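PDB 5I4A: protein argonaute from Marinitoga piezophila, which uses short guide RNAs with a 5'-hydroxyl end to bind complementary single-stranded DNA or RNA and cleave the target, with manganese preferred for DNA cleavage. Local coordinates for residues A[378-382]-A[403-407]; A[325-330]-A[415-419]. All blocks are in the same frame, centred on the assembly; numbering follows the deposited sequence.

Contact 1: A[378-382]-A[403-407]; sequences LLDKY and LKEKL. With nucleotides of chain B.
L379 and L403 pair as a parallel bridge with CA atoms 4.8 Å apart, and just beyond it the chain of 403-407 turns into a helix whose first amide, K404 N, gives a hydrogen bond of 2.7 Å to L379 O, lying in the carbonyl plane. Both leucines turn to the same face of the sheet, where CB of L379 meets CD2 of L403; that methyl also reaches the backbone between K381 and Y382, a fit for a compact, branched apolar side chain. L378 and L407 cross at about a right angle on their methyls, CD2 to CD1 at 3.8 Å. K404 bends at chi3 (75°) and brings NZ to OD1 of D380, a salt bridge of 2.9 Å that approaches from the anti side, 33° out of the carboxylate plane. D380 is itself anchored by S303 and Q307. A water bridges Y382 N to OE2 of E405, joining loop and helix without direct contact between the two groups. Y382 holds CG anti to its backbone N (chi1 -165°), which carries the ring over U1 of chain B, with N3 of the base 3.4 Å above the ring plane and offset toward its rim. The second nucleotide is gripped by the helix start: L403 N donates an almost straight bond of 2.6 Å to OP2 of A2 of chain B, while the extended K406 places NZ on both OP1 and N7. A tyrosine ring laid over the first base and the second nucleotide's phosphate held at a helix N terminus are consistent with the guide 5'-end pocket of an Argonaute Mid domain.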
ATOM      1  N   LEU A 378       8.715 -17.834 -21.750  1.00 21.48           N
ATOM      2  CA  LEU A 378       8.470 -18.894 -20.784  1.00 21.27           C
ATOM      3  C   LEU A 378       9.542 -18.863 -19.702  1.00 23.03           C
ATOM      4  O   LEU A 378      10.736 -19.001 -19.994  1.00 17.95           O
ATOM      5  CB  LEU A 378       8.441 -20.256 -21.477  1.00 18.29           C
ATOM      6  CG  LEU A 378       7.162 -20.619 -22.232  1.00 27.15           C
ATOM      7  CD1 LEU A 378       7.085 -19.915 -23.582  1.00 29.50           C
ATOM      8  CD2 LEU A 378       7.062 -22.130 -22.395  1.00 35.29           C
ATOM      9  N   LEU A 379       9.113 -18.671 -18.458  1.00 21.48           N
ATOM     10  CA  LEU A 379      10.001 -18.680 -17.305  1.00 22.42           C
ATOM     11  C   LEU A 379      10.004 -20.067 -16.678  1.00 26.30           C
ATOM     12  O   LEU A 379       8.947 -20.677 -16.498  1.00 28.33           O
ATOM     13  CB  LEU A 379       9.563 -17.642 -16.270  1.00 26.24           C
ATOM     14  CG  LEU A 379       9.281 -16.215 -16.750  1.00 26.91           C
ATOM     15  CD1 LEU A 379       8.771 -15.360 -15.603  1.00 28.87           C
ATOM     16  CD2 LEU A 379      10.518 -15.585 -17.379  1.00 27.53           C
ATOM     17  N   ASP A 380      11.198 -20.562 -16.347  1.00 27.13           N
ATOM     18  CA  ASP A 380      11.305 -21.873 -15.716  1.00 37.50           C
ATOM     19  C   ASP A 380      10.748 -21.866 -14.299  1.00 32.45           C
ATOM     20  O   ASP A 380      10.200 -22.876 -13.842  1.00 53.62           O
ATOM     21  CB  ASP A 380      12.763 -22.329 -15.708  1.00 38.37           C
ATOM     22  CG  ASP A 380      13.245 -22.746 -17.080  1.00 46.26           C
ATOM     23  OD1 ASP A 380      12.545 -23.545 -17.737  1.00 41.23           O
ATOM     24  OD2 ASP A 380      14.317 -22.266 -17.505  1.00 47.10           O
ATOM     25  N   LYS A 381      10.866 -20.742 -13.601  1.00 31.50           N
ATOM     26  CA  LYS A 381      10.401 -20.612 -12.228  1.00 29.90           C
ATOM     27  C   LYS A 381      10.189 -19.133 -11.952  1.00 26.97           C
ATOM     28  O   LYS A 381      10.608 -18.273 -12.730  1.00 28.28           O
ATOM     29  CB  LYS A 381      11.407 -21.214 -11.243  1.00 34.73           C
ATOM     30  CG  LYS A 381      12.799 -20.620 -11.389  1.00 46.06           C
ATOM     31  CD  LYS A 381      13.730 -21.052 -10.270  1.00 61.24           C
ATOM     32  CE  LYS A 381      15.056 -20.310 -10.361  1.00 67.26           C
ATOM     33  NZ  LYS A 381      14.865 -18.831 -10.313  1.00 65.34           N
ATOM     34  N   TYR A 382       9.536 -18.842 -10.829  1.00 26.10           N
ATOM     35  CA  TYR A 382       9.378 -17.453 -10.420  1.00 35.78           C
ATOM     36  C   TYR A 382      10.751 -16.830 -10.198  1.00 33.03           C
ATOM     37  O   TYR A 382      11.595 -17.390  -9.493  1.00 36.50           O
ATOM     38  CB  TYR A 382       8.533 -17.355  -9.151  1.00 29.81           C
ATOM     39  CG  TYR A 382       8.021 -15.958  -8.869  1.00 35.18           C
ATOM     40  CD1 TYR A 382       6.852 -15.494  -9.462  1.00 35.52           C
ATOM     41  CD2 TYR A 382       8.704 -15.102  -8.014  1.00 38.27           C
ATOM     42  CE1 TYR A 382       6.378 -14.220  -9.211  1.00 43.49           C
ATOM     43  CE2 TYR A 382       8.237 -13.826  -7.757  1.00 43.27           C
ATOM     44  CZ  TYR A 382       7.074 -13.390  -8.359  1.00 49.88           C
ATOM     45  OH  TYR A 382       6.604 -12.121  -8.107  1.00 62.28           O
ATOM     46  N   LEU A 403       4.888 -18.323 -16.410  1.00 18.71           N
ATOM     47  CA  LEU A 403       5.553 -19.465 -15.802  1.00 26.75           C
ATOM     48  C   LEU A 403       5.322 -20.727 -16.623  1.00 26.71           C
ATOM     49  O   LEU A 403       4.195 -21.016 -17.040  1.00 26.08           O
ATOM     50  CB  LEU A 403       5.056 -19.658 -14.369  1.00 27.30           C
ATOM     51  CG  LEU A 403       5.381 -18.506 -13.417  1.00 26.18           C
ATOM     52  CD1 LEU A 403       4.789 -18.754 -12.039  1.00 25.57           C
ATOM     53  CD2 LEU A 403       6.886 -18.311 -13.329  1.00 31.47           C
ATOM     54  N   LYS A 404       6.403 -21.478 -16.853  1.00 23.53           N
ATOM     55  CA  LYS A 404       6.311 -22.733 -17.595  1.00 27.49           C
ATOM     56  C   LYS A 404       5.278 -23.670 -16.981  1.00 25.29           C
ATOM     57  O   LYS A 404       4.533 -24.341 -17.703  1.00 28.60           O
ATOM     58  CB  LYS A 404       7.688 -23.403 -17.652  1.00 30.69           C
ATOM     59  CG  LYS A 404       7.676 -24.916 -17.438  1.00 42.39           C
ATOM     60  CD  LYS A 404       9.086 -25.503 -17.450  1.00 36.95           C
ATOM     61  CE  LYS A 404       9.838 -25.207 -16.158  1.00 40.80           C
ATOM     62  NZ  LYS A 404      11.259 -25.653 -16.225  1.00 44.92           N
ATOM     63  N   GLU A 405       5.204 -23.713 -15.645  1.00 33.09           N
ATOM     64  CA  GLU A 405       4.265 -24.618 -14.988  1.00 31.44           C
ATOM     65  C   GLU A 405       2.818 -24.252 -15.287  1.00 35.81           C
ATOM     66  O   GLU A 405       1.957 -25.135 -15.344  1.00 32.56           O
ATOM     67  CB  GLU A 405       4.496 -24.639 -13.475  1.00 44.49           C
ATOM     68  CG  GLU A 405       4.824 -23.297 -12.846  1.00 56.27           C
ATOM     69  CD  GLU A 405       6.314 -23.046 -12.783  1.00 64.17           C
ATOM     70  OE1 GLU A 405       6.957 -22.980 -13.855  1.00 46.70           O
ATOM     71  OE2 GLU A 405       6.844 -22.934 -11.657  1.00 71.33           O
ATOM     72  N   LYS A 406       2.527 -22.965 -15.472  1.00 32.11           N
ATOM     73  CA  LYS A 406       1.163 -22.564 -15.787  1.00 27.50           C
ATOM     74  C   LYS A 406       0.801 -22.826 -17.241  1.00 24.50           C
ATOM     75  O   LYS A 406      -0.388 -22.920 -17.561  1.00 34.25           O
ATOM     76  CB  LYS A 406       0.956 -21.089 -15.438  1.00 32.12           C
ATOM     77  CG  LYS A 406       1.090 -20.814 -13.948  1.00 25.39           C
ATOM     78  CD  LYS A 406       0.872 -19.349 -13.611  1.00 22.93           C
ATOM     79  CE  LYS A 406       1.057 -19.104 -12.120  1.00 21.90           C
ATOM     80  NZ  LYS A 406       0.643 -17.730 -11.717  1.00 23.05           N
ATOM     81  N   LEU A 407       1.792 -22.952 -18.125  1.00 31.60           N
ATOM     82  CA  LEU A 407       1.519 -23.455 -19.465  1.00 42.83           C
ATOM     83  C   LEU A 407       1.404 -24.972 -19.482  1.00 46.36           C
ATOM     84  O   LEU A 407       0.731 -25.527 -20.355  1.00 48.88           O
ATOM     85  CB  LEU A 407       2.604 -23.006 -20.446  1.00 44.02           C
ATOM     86  CG  LEU A 407       2.444 -21.602 -21.033  1.00 33.93           C
ATOM     87  CD1 LEU A 407       3.366 -21.407 -22.226  1.00 40.22           C
ATOM     88  CD2 LEU A 407       0.997 -21.358 -21.425  1.00 30.16           C
TER
ATOM     89  O5'   U B   1       4.083 -10.804 -13.904  1.00 35.88           O
ATOM     90  C5'   U B   1       4.354 -11.433 -15.153  1.00 34.26           C
ATOM     91  C4'   U B   1       4.910 -12.826 -14.973  1.00 35.16           C
ATOM     92  O4'   U B   1       6.259 -12.737 -14.441  1.00 36.64           O
ATOM     93  C3'   U B   1       4.126 -13.730 -14.024  1.00 35.12           C
ATOM     94  O3'   U B   1       4.108 -15.066 -14.525  1.00 33.71           O
ATOM     95  C2'   U B   1       4.936 -13.672 -12.732  1.00 37.25           C
ATOM     96  O2'   U B   1       4.826 -14.825 -11.923  1.00 37.72           O
ATOM     97  C1'   U B   1       6.362 -13.490 -13.248  1.00 36.13           C
ATOM     98  N1    U B   1       7.211 -12.733 -12.319  1.00 26.95           N
ATOM     99  C2    U B   1       8.392 -13.286 -11.860  1.00 24.20           C
ATOM    100  O2    U B   1       8.785 -14.391 -12.196  1.00 24.01           O
ATOM    101  N3    U B   1       9.101 -12.488 -10.992  1.00 24.43           N
ATOM    102  C4    U B   1       8.748 -11.225 -10.547  1.00 23.54           C
ATOM    103  O4    U B   1       9.483 -10.623  -9.765  1.00 20.07           O
ATOM    104  C5    U B   1       7.512 -10.731 -11.066  1.00 21.60           C
ATOM    105  C6    U B   1       6.806 -11.486 -11.910  1.00 17.76           C
ATOM    106  P     A B   2       2.792 -15.966 -14.334  1.00 33.24           P
ATOM    107  OP1   A B   2       2.574 -16.140 -12.879  1.00 32.44           O
ATOM    108  OP2   A B   2       2.885 -17.157 -15.214  1.00 34.42           O
ATOM    109  O5'   A B   2       1.608 -15.042 -14.864  1.00 34.51           O
ATOM    110  C5'   A B   2       1.564 -14.589 -16.210  1.00 32.82           C
ATOM    111  C4'   A B   2       0.227 -13.971 -16.517  1.00 33.07           C
ATOM    112  O4'   A B   2      -0.786 -15.013 -16.530  1.00 33.65           O
ATOM    113  C3'   A B   2      -0.275 -12.974 -15.483  1.00 33.24           C
ATOM    114  O3'   A B   2       0.251 -11.671 -15.663  1.00 32.25           O
ATOM    115  C2'   A B   2      -1.786 -13.063 -15.637  1.00 33.92           C
ATOM    116  O2'   A B   2      -2.225 -12.346 -16.780  1.00 33.14           O
ATOM    117  C1'   A B   2      -1.963 -14.555 -15.904  1.00 32.53           C
ATOM    118  N9    A B   2      -2.127 -15.314 -14.650  1.00 13.84           N
ATOM    119  C8    A B   2      -1.207 -16.128 -14.039  1.00 19.60           C
ATOM    120  N7    A B   2      -1.635 -16.676 -12.926  1.00 16.46           N
ATOM    121  C5    A B   2      -2.929 -16.182 -12.798  1.00 21.91           C
ATOM    122  C6    A B   2      -3.926 -16.379 -11.828  1.00 24.10           C
ATOM    123  N6    A B   2      -3.772 -17.160 -10.753  1.00 25.36           N
ATOM    124  N1    A B   2      -5.102 -15.734 -11.998  1.00 23.42           N
ATOM    125  C2    A B   2      -5.259 -14.954 -13.073  1.00 22.75           C
ATOM    126  N3    A B   2      -4.391 -14.693 -14.050  1.00 22.17           N
ATOM    127  C4    A B   2      -3.239 -15.345 -13.851  1.00 14.12           C
TER
HETATM  128  O   HOH W   1       8.026 -20.832  -9.534  1.00 34.56           O

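Contact 2: A[325-330]-A[415-419]; sequences VFYRAA and IKSYV. With nucleotides of chain B.
V419 sits between the ring of F326 and the two alanines of helix 325-330, its two methyls dividing the work. CG2 lies 3.6 Å from CE1 of F326, approaching the ring obliquely, and also meets CB of A329; CG1, anti to the backbone N (chi1 -180°), packs on A330, with CB at 4.1 Å. One turn earlier, I415 sends CG2 to the edge of the same ring, near its plane, and onto F326 CA at 3.8 Å, while the V325 and I415 side chains cross at about a right angle, CG1 against CG2. Small side chains suit A329 and A330, because they let the backbones come close: A329 CA and K416 CA are 5.6 Å apart, and the axes of the two segments approach to 9.0 Å at a crossing angle of -45°. Were V419 an alanine, both methyls would go, which is likely to open a gap beside the F326 ring and take from A330 its CG1 contact. Farther out, F319 meets F326 edge-to-face and V338 touches both F326 and A330, whereas L318 covers V325 and I415. K416 lays CG near V325 and A329 but leads its amine away to a cation-pi contact with F285. S417, which points away from helix 325-330, and the ring of Y418 touch A2 of chain B. Between the helices the interface is wholly apolar, so its hold comes from shape and burial; the helices' polar and RNA contacts are made outside that seam.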
ATOM      1  N   VAL A 325      -8.650 -22.903 -26.037  1.00 20.58           N
ATOM      2  CA  VAL A 325      -9.116 -21.859 -25.129  1.00 26.56           C
ATOM      3  C   VAL A 325      -8.402 -20.541 -25.412  1.00 27.44           C
ATOM      4  O   VAL A 325      -8.985 -19.461 -25.246  1.00 27.55           O
ATOM      5  CB  VAL A 325      -8.935 -22.313 -23.666  1.00 30.43           C
ATOM      6  CG1 VAL A 325      -7.490 -22.717 -23.406  1.00 36.59           C
ATOM      7  CG2 VAL A 325      -9.387 -21.236 -22.693  1.00 37.54           C
ATOM      8  N   PHE A 326      -7.144 -20.599 -25.859  1.00 24.14           N
ATOM      9  CA  PHE A 326      -6.419 -19.377 -26.196  1.00 29.28           C
ATOM     10  C   PHE A 326      -7.081 -18.648 -27.360  1.00 29.34           C
ATOM     11  O   PHE A 326      -7.262 -17.424 -27.319  1.00 26.23           O
ATOM     12  CB  PHE A 326      -4.958 -19.705 -26.525  1.00 29.09           C
ATOM     13  CG  PHE A 326      -4.124 -18.498 -26.858  1.00 18.87           C
ATOM     14  CD1 PHE A 326      -3.445 -17.813 -25.864  1.00 27.19           C
ATOM     15  CD2 PHE A 326      -4.016 -18.051 -28.166  1.00 22.69           C
ATOM     16  CE1 PHE A 326      -2.681 -16.700 -26.168  1.00 25.63           C
ATOM     17  CE2 PHE A 326      -3.255 -16.939 -28.473  1.00 25.44           C
ATOM     18  CZ  PHE A 326      -2.585 -16.265 -27.475  1.00 21.90           C
ATOM     19  N   TYR A 327      -7.442 -19.384 -28.416  1.00 25.96           N
ATOM     20  CA  TYR A 327      -8.061 -18.755 -29.579  1.00 19.97           C
ATOM     21  C   TYR A 327      -9.500 -18.341 -29.299  1.00 15.64           C
ATOM     22  O   TYR A 327      -9.968 -17.334 -29.836  1.00 23.08           O
ATOM     23  CB  TYR A 327      -8.015 -19.694 -30.784  1.00 18.92           C
ATOM     24  CG  TYR A 327      -6.634 -19.882 -31.366  1.00 22.70           C
ATOM     25  CD1 TYR A 327      -6.121 -18.978 -32.289  1.00 32.50           C
ATOM     26  CD2 TYR A 327      -5.845 -20.965 -30.999  1.00 23.98           C
ATOM     27  CE1 TYR A 327      -4.858 -19.146 -32.826  1.00 34.20           C
ATOM     28  CE2 TYR A 327      -4.582 -21.140 -31.531  1.00 33.20           C
ATOM     29  CZ  TYR A 327      -4.094 -20.227 -32.445  1.00 35.19           C
ATOM     30  OH  TYR A 327      -2.838 -20.397 -32.982  1.00 33.17           O
ATOM     31  N   ARG A 328     -10.220 -19.107 -28.480  1.00 24.39           N
ATOM     32  CA  ARG A 328     -11.577 -18.710 -28.120  1.00 27.83           C
ATOM     33  C   ARG A 328     -11.566 -17.460 -27.253  1.00 28.51           C
ATOM     34  O   ARG A 328     -12.436 -16.593 -27.395  1.00 29.36           O
ATOM     35  CB  ARG A 328     -12.297 -19.858 -27.410  1.00 29.22           C
ATOM     36  CG  ARG A 328     -12.463 -21.107 -28.268  1.00 38.75           C
ATOM     37  CD  ARG A 328     -13.553 -22.027 -27.732  1.00 47.76           C
ATOM     38  NE  ARG A 328     -13.344 -22.394 -26.337  1.00 48.50           N
ATOM     39  CZ  ARG A 328     -12.544 -23.376 -25.937  1.00 48.55           C
ATOM     40  NH1 ARG A 328     -11.870 -24.089 -26.828  1.00 42.40           N
ATOM     41  NH2 ARG A 328     -12.416 -23.642 -24.644  1.00 50.80           N
ATOM     42  N   ALA A 329     -10.582 -17.343 -26.357  1.00 29.51           N
ATOM     43  CA  ALA A 329     -10.462 -16.139 -25.539  1.00 25.46           C
ATOM     44  C   ALA A 329     -10.200 -14.912 -26.401  1.00 25.29           C
ATOM     45  O   ALA A 329     -10.801 -13.853 -26.189  1.00 24.59           O
ATOM     46  CB  ALA A 329      -9.353 -16.313 -24.504  1.00 29.56           C
ATOM     47  N   ALA A 330      -9.307 -15.034 -27.388  1.00 27.39           N
ATOM     48  CA  ALA A 330      -9.008 -13.899 -28.255  1.00 16.82           C
ATOM     49  C   ALA A 330     -10.209 -13.531 -29.116  1.00 24.25           C
ATOM     50  O   ALA A 330     -10.475 -12.347 -29.349  1.00 20.40           O
ATOM     51  CB  ALA A 330      -7.792 -14.212 -29.128  1.00 15.02           C
ATOM     52  N   ILE A 415      -5.248 -18.808 -18.811  1.00 18.55           N
ATOM     53  CA  ILE A 415      -5.024 -18.479 -20.218  1.00 25.22           C
ATOM     54  C   ILE A 415      -5.935 -17.337 -20.647  1.00 26.82           C
ATOM     55  O   ILE A 415      -5.514 -16.436 -21.386  1.00 22.16           O
ATOM     56  CB  ILE A 415      -5.215 -19.720 -21.112  1.00 28.16           C
ATOM     57  CG1 ILE A 415      -4.084 -20.722 -20.895  1.00 37.89           C
ATOM     58  CG2 ILE A 415      -5.256 -19.329 -22.583  1.00 25.01           C
ATOM     59  CD1 ILE A 415      -4.387 -21.776 -19.880  1.00 47.05           C
ATOM     60  N   LYS A 416      -7.193 -17.353 -20.192  1.00 23.84           N
ATOM     61  CA  LYS A 416      -8.101 -16.242 -20.465  1.00 23.01           C
ATOM     62  C   LYS A 416      -7.530 -14.931 -19.939  1.00 21.08           C
ATOM     63  O   LYS A 416      -7.519 -13.914 -20.643  1.00 18.98           O
ATOM     64  CB  LYS A 416      -9.474 -16.520 -19.841  1.00 26.62           C
ATOM     65  CG  LYS A 416     -10.253 -17.643 -20.509  1.00 40.62           C
ATOM     66  CD  LYS A 416     -11.509 -18.014 -19.725  1.00 52.69           C
ATOM     67  CE  LYS A 416     -12.613 -16.979 -19.891  1.00 60.11           C
ATOM     68  NZ  LYS A 416     -13.927 -17.475 -19.385  1.00 62.75           N
ATOM     69  N   SER A 417      -7.044 -14.945 -18.695  1.00 23.48           N
ATOM     70  CA  SER A 417      -6.452 -13.751 -18.097  1.00 18.28           C
ATOM     71  C   SER A 417      -5.232 -13.283 -18.877  1.00 20.22           C
ATOM     72  O   SER A 417      -5.038 -12.080 -19.088  1.00 13.75           O
ATOM     73  CB  SER A 417      -6.067 -14.048 -16.652  1.00 23.27           C
ATOM     74  OG  SER A 417      -7.220 -14.268 -15.862  1.00 33.71           O
ATOM     75  N   TYR A 418      -4.389 -14.228 -19.290  1.00 20.41           N
ATOM     76  CA  TYR A 418      -3.197 -13.916 -20.071  1.00 20.34           C
ATOM     77  C   TYR A 418      -3.562 -13.179 -21.358  1.00 14.13           C
ATOM     78  O   TYR A 418      -2.935 -12.173 -21.712  1.00 19.56           O
ATOM     79  CB  TYR A 418      -2.452 -15.219 -20.358  1.00 16.99           C
ATOM     80  CG  TYR A 418      -1.053 -15.104 -20.917  1.00 17.82           C
ATOM     81  CD1 TYR A 418      -0.146 -14.173 -20.420  1.00 18.85           C
ATOM     82  CD2 TYR A 418      -0.624 -15.968 -21.914  1.00 17.87           C
ATOM     83  CE1 TYR A 418       1.142 -14.092 -20.930  1.00 14.98           C
ATOM     84  CE2 TYR A 418       0.655 -15.898 -22.421  1.00 24.78           C
ATOM     85  CZ  TYR A 418       1.535 -14.959 -21.930  1.00 19.44           C
ATOM     86  OH  TYR A 418       2.808 -14.891 -22.443  1.00 19.95           O
ATOM     87  N   VAL A 419      -4.599 -13.650 -22.058  1.00 13.93           N
ATOM     88  CA  VAL A 419      -5.026 -12.985 -23.286  1.00 22.22           C
ATOM     89  C   VAL A 419      -5.631 -11.622 -22.975  1.00 14.01           C
ATOM     90  O   VAL A 419      -5.462 -10.663 -23.739  1.00 17.61           O
ATOM     91  CB  VAL A 419      -6.010 -13.873 -24.068  1.00 22.21           C
ATOM     92  CG1 VAL A 419      -6.453 -13.178 -25.349  1.00 13.02           C
ATOM     93  CG2 VAL A 419      -5.376 -15.216 -24.390  1.00 22.29           C
TER
ATOM     94  P     A B   2       2.792 -15.966 -14.334  1.00 33.24           P
ATOM     95  OP1   A B   2       2.574 -16.140 -12.879  1.00 32.44           O
ATOM     96  OP2   A B   2       2.885 -17.157 -15.214  1.00 34.42           O
ATOM     97  O5'   A B   2       1.608 -15.042 -14.864  1.00 34.51           O
ATOM     98  C5'   A B   2       1.564 -14.589 -16.210  1.00 32.82           C
ATOM     99  C4'   A B   2       0.227 -13.971 -16.517  1.00 33.07           C
ATOM    100  O4'   A B   2      -0.786 -15.013 -16.530  1.00 33.65           O
ATOM    101  C3'   A B   2      -0.275 -12.974 -15.483  1.00 33.24           C
ATOM    102  O3'   A B   2       0.251 -11.671 -15.663  1.00 32.25           O
ATOM    103  C2'   A B   2      -1.786 -13.063 -15.637  1.00 33.92           C
ATOM    104  O2'   A B   2      -2.225 -12.346 -16.780  1.00 33.14           O
ATOM    105  C1'   A B   2      -1.963 -14.555 -15.904  1.00 32.53           C
ATOM    106  N9    A B   2      -2.127 -15.314 -14.650  1.00 13.84           N
ATOM    107  C8    A B   2      -1.207 -16.128 -14.039  1.00 19.60           C
ATOM    108  N7    A B   2      -1.635 -16.676 -12.926  1.00 16.46           N
ATOM    109  C5    A B   2      -2.929 -16.182 -12.798  1.00 21.91           C
ATOM    110  C6    A B   2      -3.926 -16.379 -11.828  1.00 24.10           C
ATOM    111  N6    A B   2      -3.772 -17.160 -10.753  1.00 25.36           N
ATOM    112  N1    A B   2      -5.102 -15.734 -11.998  1.00 23.42           N
ATOM    113  C2    A B   2      -5.259 -14.954 -13.073  1.00 22.75           C
ATOM    114  N3    A B   2      -4.391 -14.693 -14.050  1.00 22.17           N
ATOM    115  C4    A B   2      -3.239 -15.345 -13.851  1.00 14.12           C
TER

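Followed from the N terminus, the chain enters helix 325-333, which supplies the first half of contact 2, then runs into strand 374-379, whose last residues and the loop after it supply the first half of contact 1. After an intervening twenty residues, which include most of strand 398-403, the chain reaches L403 and passes into helix 404-409, closing contact 1; helix 412-424 follows directly and closes contact 2. The smaller loop is therefore nested inside the larger one. The centres lie about 17 Å apart and nearest atoms about 5 Å, without touching. Contact 1 joins strand ends of the parallel Mid-domain sheet, contact 2 joins two helices, and A2 of chain B is approached from both.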